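Local coordinates for prenyltransference for protein (Lavandula lanata, PDB 5HC8) that catalyses, as a cis-prenyltransferase-like lavandulyl diphosphate synthase, the head-to-middle joining of two dimethylallyl diphosphate units into the branched monoterpene precursor lavandulyl diphosphate, at residues N14-I19 against P188-R193. Numbering follows the deposited sequence.
With ISY (3-methylbut-3-enylsulfanyl(phosphonooxy)phosphinic acid), chain F.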
loop_
_atom_site.group_PDB
_atom_site.type_symbol
_atom_site.label_atom_id
_atom_site.label_comp_id
_atom_site.label_asym_id
_atom_site.label_seq_id
_atom_site.Cartn_x
_atom_site.Cartn_y
_atom_site.Cartn_z
ATOM N N ASN A 14 -0.240 0.926 18.268
ATOM C CA ASN A 14 -0.401 2.329 18.509
ATOM C C ASN A 14 -1.514 2.919 17.611
ATOM O O ASN A 14 -2.362 3.702 18.081
ATOM C CB ASN A 14 0.892 3.102 18.249
ATOM C CG ASN A 14 1.957 2.794 19.271
ATOM O OD1 ASN A 14 1.656 2.569 20.427
ATOM N ND2 ASN A 14 3.174 2.704 18.832
ATOM N N HIS A 15 -1.440 2.608 16.325
ATOM C CA HIS A 15 -2.377 3.207 15.339
ATOM C C HIS A 15 -3.126 2.090 14.661
ATOM O O HIS A 15 -2.497 1.183 14.061
ATOM C CB HIS A 15 -1.566 4.034 14.329
ATOM C CG HIS A 15 -2.345 4.694 13.245
ATOM N ND1 HIS A 15 -1.718 5.434 12.242
ATOM C CD2 HIS A 15 -3.666 4.719 12.962
ATOM C CE1 HIS A 15 -2.638 5.891 11.401
ATOM N NE2 HIS A 15 -3.824 5.499 11.839
ATOM N N VAL A 16 -4.466 2.146 14.760
ATOM C CA VAL A 16 -5.348 1.223 14.000
ATOM C C VAL A 16 -6.155 2.034 12.997
ATOM O O VAL A 16 -6.734 3.082 13.401
ATOM C CB VAL A 16 -6.302 0.402 14.948
ATOM C CG1 VAL A 16 -7.269 -0.505 14.138
ATOM C CG2 VAL A 16 -5.460 -0.447 15.894
ATOM N N ALA A 17 -6.223 1.570 11.730
ATOM C CA ALA A 17 -7.014 2.235 10.729
ATOM C C ALA A 17 -8.013 1.311 10.157
ATOM O O ALA A 17 -7.723 0.155 9.918
ATOM C CB ALA A 17 -6.144 2.817 9.583
ATOM N N ILE A 18 -9.178 1.858 9.841
ATOM C CA ILE A 18 -10.272 1.092 9.314
ATOM C C ILE A 18 -10.841 1.599 8.001
ATOM O O ILE A 18 -11.178 2.766 7.875
ATOM C CB ILE A 18 -11.459 1.065 10.321
ATOM C CG1 ILE A 18 -10.985 0.486 11.669
ATOM C CG2 ILE A 18 -12.585 0.223 9.772
ATOM C CD1 ILE A 18 -12.061 0.415 12.749
ATOM N N ILE A 19 -10.896 0.719 7.018
ATOM C CA ILE A 19 -11.612 0.972 5.757
ATOM C C ILE A 19 -13.011 0.397 5.812
ATOM O O ILE A 19 -13.200 -0.811 5.827
ATOM C CB ILE A 19 -10.830 0.364 4.559
ATOM C CG1 ILE A 19 -9.446 0.993 4.441
ATOM C CG2 ILE A 19 -11.561 0.495 3.243
ATOM C CD1 ILE A 19 -8.600 0.403 3.336
ATOM N N PRO A 188 -0.142 3.249 10.302
ATOM C CA PRO A 188 -0.878 2.251 11.071
ATOM C C PRO A 188 -0.063 1.024 11.321
ATOM O O PRO A 188 0.686 0.594 10.457
ATOM C CB PRO A 188 -2.124 1.929 10.217
ATOM C CG PRO A 188 -2.039 2.789 9.035
ATOM C CD PRO A 188 -0.764 3.540 8.997
ATOM N N ASP A 189 -0.241 0.452 12.524
ATOM C CA ASP A 189 0.265 -0.866 12.832
ATOM C C ASP A 189 -0.645 -1.938 12.224
ATOM O O ASP A 189 -0.190 -3.043 11.844
ATOM C CB ASP A 189 0.322 -1.003 14.361
ATOM C CG ASP A 189 1.294 -0.021 14.954
ATOM O OD1 ASP A 189 2.490 -0.184 14.670
ATOM O OD2 ASP A 189 0.845 0.952 15.554
ATOM N N LEU A 190 -1.930 -1.622 12.169
ATOM C CA LEU A 190 -2.954 -2.583 11.759
ATOM C C LEU A 190 -3.986 -1.841 10.886
ATOM O O LEU A 190 -4.443 -0.789 11.284
ATOM C CB LEU A 190 -3.674 -3.165 12.977
ATOM C CG LEU A 190 -4.880 -4.047 12.751
ATOM C CD1 LEU A 190 -4.495 -5.283 12.003
ATOM C CD2 LEU A 190 -5.663 -4.418 14.067
ATOM N N LEU A 191 -4.324 -2.404 9.735
ATOM C CA LEU A 191 -5.282 -1.811 8.818
ATOM C C LEU A 191 -6.345 -2.873 8.689
ATOM O O LEU A 191 -6.056 -4.000 8.305
ATOM C CB LEU A 191 -4.672 -1.545 7.454
ATOM C CG LEU A 191 -5.680 -1.104 6.373
ATOM C CD1 LEU A 191 -6.186 0.265 6.695
ATOM C CD2 LEU A 191 -4.909 -1.018 5.051
ATOM N N ILE A 192 -7.563 -2.470 8.990
ATOM C CA ILE A 192 -8.709 -3.315 8.876
ATOM C C ILE A 192 -9.567 -2.905 7.669
ATOM O O ILE A 192 -9.958 -1.778 7.559
ATOM C CB ILE A 192 -9.562 -3.199 10.139
ATOM C CG1 ILE A 192 -8.783 -3.690 11.368
ATOM C CG2 ILE A 192 -10.817 -4.023 10.011
ATOM C CD1 ILE A 192 -9.494 -3.362 12.712
ATOM N N ARG A 193 -9.964 -3.874 6.863
ATOM C CA ARG A 193 -10.935 -3.595 5.827
ATOM C C ARG A 193 -12.072 -4.571 5.849
ATOM O O ARG A 193 -11.874 -5.753 5.738
ATOM C CB ARG A 193 -10.306 -3.554 4.428
ATOM C CG ARG A 193 -11.324 -3.286 3.314
ATOM C CD ARG A 193 -10.685 -3.004 1.960
ATOM N NE ARG A 193 -11.772 -2.808 1.026
ATOM C CZ ARG A 193 -11.757 -1.969 -0.005
ATOM N NH1 ARG A 193 -10.675 -1.284 -0.352
ATOM N NH2 ARG A 193 -12.840 -1.841 -0.734
HETATM P P1 ISY F . -13.706 0.320 -4.120
HETATM O O2 ISY F . -13.953 1.719 -3.268
HETATM P P3 ISY F . -14.961 1.993 -2.088
HETATM O O4 ISY F . -14.104 -0.949 -3.268
HETATM O O5 ISY F . -12.262 0.189 -4.687
HETATM O O6 ISY F . -14.652 0.436 -5.307
HETATM O O7 ISY F . -16.219 1.223 -2.274
HETATM O O8 ISY F . -15.082 3.574 -1.892
HETATM S S9 ISY F . -14.021 1.109 -0.386
HETATM C C10 ISY F . -12.905 2.411 0.080
HETATM C C11 ISY F . -13.530 2.892 1.365
HETATM C C12 ISY F . -13.750 4.353 1.639
HETATM C C13 ISY F . -14.344 4.742 2.913
HETATM C C14 ISY F . -13.567 5.379 0.583
HETATM O O HOH W 1 4.112 1.725 15.934
#
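Ile-19 and Arg-193 meet obliquely where two neighbouring parallel strands, 15-19 and 190-193, end at the bound thiolo analogue ISY. CG of Arg-193 lies anti to its backbone N (chi1 179°), and the chain stays extended to NE, running past Ile-19 CG2. The same methyl sits over one face of the guanidinium, near its rim, and also touches ISY, 3.6 Å from its C11. In the guanidinium plane, Arg-193 NH2 donates to ISY O4 at 3.0 Å; NH2 also forms a salt bridge with Asp-21, and NH1 is hydrogen-bonded to Ser-201 and Arg-199 O. Between the strands, Ala-17 N to Leu-190 O, Ile-192 N to Ala-17 O (N-H...O 174°) and Ile-19 N to Ile-192 O form the parallel ladder. Ala-17 CB, beside Leu-191 CD1 (3.9 Å), shares the face of Ile-19 and Arg-193; Val-16 CG1 meets Ile-192 CD1 (3.9 Å) on the other. At the strands' N-terminal ends, Pro-188 CB stands over the His-15 ring face, a CH-pi contact 4.0 Å from the centroid and 5° off the normal, and Asp-189 OD2 accepts His-15 N through its anti lone pair (2.9 Å). Thus held, the guanidinium probably offsets diphosphate charge, with Ile-19 offering the prenyl chain an apolar wall.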